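Long-range contact in designed Anbu Protein (Synthetic construct, PDB 5LOY), which is a consensus-designed Anbu, or ancestral beta subunit, of the proteasome family that forms helical assemblies and is probably a hydrolase of the Ntn type: residues A[37-43]-A[200-204]. Numbering follows the deposited sequence.
Sequences EVPGERV and SLRVG
A hairpin turn meets a loop here. Strands 33-38 and 42-50 are antiparallel and joined by P39-G40-E41; V38 N donates to R42 O (2.9 Å), and V38 O accepts from both E41 N (2.9 Å) and R42 N (3.0 Å), so E41 and R42 face V38 in a classic beta bulge. G40 turns with positive phi (82/-3). Opposite, L201 takes a left-handed helical conformation (59/38) and R202 is extended. The CA atoms come closest at G40-L201 (4.9 Å) and P39-R202 (5.1 Å).

Two hydrogen bonds join the segments. G40 N donates to L201 O at 2.8 Å, main chain to main chain; E37, with chi1 and chi2 both t, reaches out so that OE2 accepts from V203 N at 2.9 Å, nearly straight at 170°.

Van der Waals contacts complete the interface. V43 (chi1 t) sets CG1 4.0 Å from V203 CG2, the apolar side-chain pair; methyl groups also meet main-chain atoms, V43 CG2 3.4 Å from R202 N and L201 (m, t) CD2 3.9 Å from E41 O. R202 starts away from the hairpin but folds back: NH1 lies 3.6 Å from P39 CB, and one guanidinium face looks onto the P39-G40 peptide. On the hairpin's other side, E41 OE2 and R42 NE form a 3.2 Å salt bridge.

The contact bridges the two sheets of the proteasome-type beta-sandwich at its surface end: V43 also touches Y196 and V203 touches L194 on strand 191-197, whose loop to strand 205-209 supplies 200-204, while L201 rests on Q117 of strand 110-118, the neighbour of strand 42-50.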
loop_
_atom_site.group_PDB
_atom_site.type_symbol
_atom_site.label_atom_id
_atom_site.label_comp_id
_atom_site.label_asym_id
_atom_site.label_seq_id
_atom_site.Cartn_x
_atom_site.Cartn_y
_atom_site.Cartn_z
ATOM N N GLU A 37 -9.411 -17.938 25.960
ATOM C CA GLU A 37 -10.835 -17.867 26.204
ATOM C C GLU A 37 -11.155 -18.503 27.566
ATOM O O GLU A 37 -10.689 -19.606 27.860
ATOM C CB GLU A 37 -11.594 -18.585 25.077
ATOM C CG GLU A 37 -13.125 -18.545 25.220
ATOM C CD GLU A 37 -13.894 -19.417 24.211
ATOM O OE1 GLU A 37 -13.323 -20.404 23.695
ATOM O OE2 GLU A 37 -15.086 -19.125 23.927
ATOM N N VAL A 38 -11.923 -17.796 28.403
ATOM C CA VAL A 38 -12.658 -18.419 29.513
ATOM C C VAL A 38 -14.130 -18.164 29.233
ATOM O O VAL A 38 -14.618 -17.062 29.434
ATOM C CB VAL A 38 -12.278 -17.853 30.889
ATOM C CG1 VAL A 38 -13.101 -18.521 31.990
ATOM C CG2 VAL A 38 -10.797 -18.053 31.144
ATOM N N PRO A 39 -14.843 -19.183 28.732
ATOM C CA PRO A 39 -16.188 -18.911 28.200
ATOM C C PRO A 39 -17.100 -18.361 29.286
ATOM O O PRO A 39 -17.130 -18.908 30.386
ATOM C CB PRO A 39 -16.666 -20.284 27.710
ATOM C CG PRO A 39 -15.430 -21.127 27.607
ATOM C CD PRO A 39 -14.513 -20.621 28.683
ATOM N N GLY A 40 -17.794 -17.267 28.978
ATOM C CA GLY A 40 -18.617 -16.564 29.952
ATOM C C GLY A 40 -17.900 -15.583 30.883
ATOM O O GLY A 40 -18.566 -14.942 31.690
ATOM N N GLU A 41 -16.569 -15.460 30.812
ATOM C CA GLU A 41 -15.847 -14.440 31.591
ATOM C C GLU A 41 -14.919 -13.567 30.704
ATOM O O GLU A 41 -14.870 -12.356 30.925
ATOM C CB GLU A 41 -15.143 -15.005 32.862
ATOM C CG GLU A 41 -13.583 -14.981 32.862
ATOM C CD GLU A 41 -12.845 -13.745 33.517
ATOM O OE1 GLU A 41 -13.204 -12.531 33.377
ATOM O OE2 GLU A 41 -11.801 -14.005 34.171
ATOM N N ARG A 42 -14.219 -14.131 29.714
ATOM C CA ARG A 42 -13.397 -13.310 28.797
ATOM C C ARG A 42 -12.974 -14.010 27.511
ATOM O O ARG A 42 -12.855 -15.217 27.459
ATOM C CB ARG A 42 -12.105 -12.852 29.483
ATOM C CG ARG A 42 -11.143 -13.997 29.803
ATOM C CD ARG A 42 -9.860 -13.540 30.469
ATOM N NE ARG A 42 -10.148 -12.806 31.690
ATOM C CZ ARG A 42 -9.330 -11.957 32.308
ATOM N NH1 ARG A 42 -8.114 -11.700 31.842
ATOM N NH2 ARG A 42 -9.741 -11.347 33.401
ATOM N N VAL A 43 -12.705 -13.209 26.498
ATOM C CA VAL A 43 -12.077 -13.651 25.272
ATOM C C VAL A 43 -10.970 -12.671 24.917
ATOM O O VAL A 43 -11.212 -11.474 24.831
ATOM C CB VAL A 43 -13.068 -13.663 24.099
ATOM C CG1 VAL A 43 -12.378 -14.080 22.815
ATOM C CG2 VAL A 43 -14.219 -14.592 24.385
ATOM N N SER A 200 -20.876 -11.253 24.340
ATOM C CA SER A 200 -21.069 -12.711 24.304
ATOM C C SER A 200 -20.127 -13.416 25.284
ATOM O O SER A 200 -20.512 -14.382 25.898
ATOM C CB SER A 200 -20.866 -13.253 22.885
ATOM O OG SER A 200 -19.568 -12.932 22.396
ATOM N N LEU A 201 -18.894 -12.921 25.401
ATOM C CA LEU A 201 -17.858 -13.509 26.251
ATOM C C LEU A 201 -17.563 -14.956 25.853
ATOM O O LEU A 201 -17.290 -15.821 26.682
ATOM C CB LEU A 201 -18.245 -13.387 27.724
ATOM C CG LEU A 201 -18.492 -11.947 28.209
ATOM C CD1 LEU A 201 -18.963 -11.949 29.655
ATOM C CD2 LEU A 201 -17.247 -11.081 28.075
ATOM N N ARG A 202 -17.596 -15.176 24.548
ATOM C CA ARG A 202 -17.522 -16.490 23.939
ATOM C C ARG A 202 -16.980 -16.296 22.506
ATOM O O ARG A 202 -17.287 -15.308 21.866
ATOM C CB ARG A 202 -18.944 -17.056 23.911
ATOM C CG ARG A 202 -19.080 -18.545 24.111
ATOM C CD ARG A 202 -20.546 -18.900 24.370
ATOM N NE ARG A 202 -20.961 -18.624 25.758
ATOM C CZ ARG A 202 -20.736 -19.430 26.806
ATOM N NH1 ARG A 202 -20.092 -20.591 26.656
ATOM N NH2 ARG A 202 -21.146 -19.077 28.024
ATOM N N VAL A 203 -16.166 -17.214 22.005
ATOM C CA VAL A 203 -15.760 -17.154 20.600
ATOM C C VAL A 203 -16.925 -17.642 19.738
ATOM O O VAL A 203 -17.230 -18.837 19.720
ATOM C CB VAL A 203 -14.534 -18.022 20.305
ATOM C CG1 VAL A 203 -14.207 -17.980 18.822
ATOM C CG2 VAL A 203 -13.342 -17.535 21.095
ATOM N N GLY A 204 -17.588 -16.717 19.042
ATOM C CA GLY A 204 -18.818 -17.057 18.304
ATOM C C GLY A 204 -18.503 -17.702 16.970
ATOM O O GLY A 204 -18.875 -18.836 16.724
#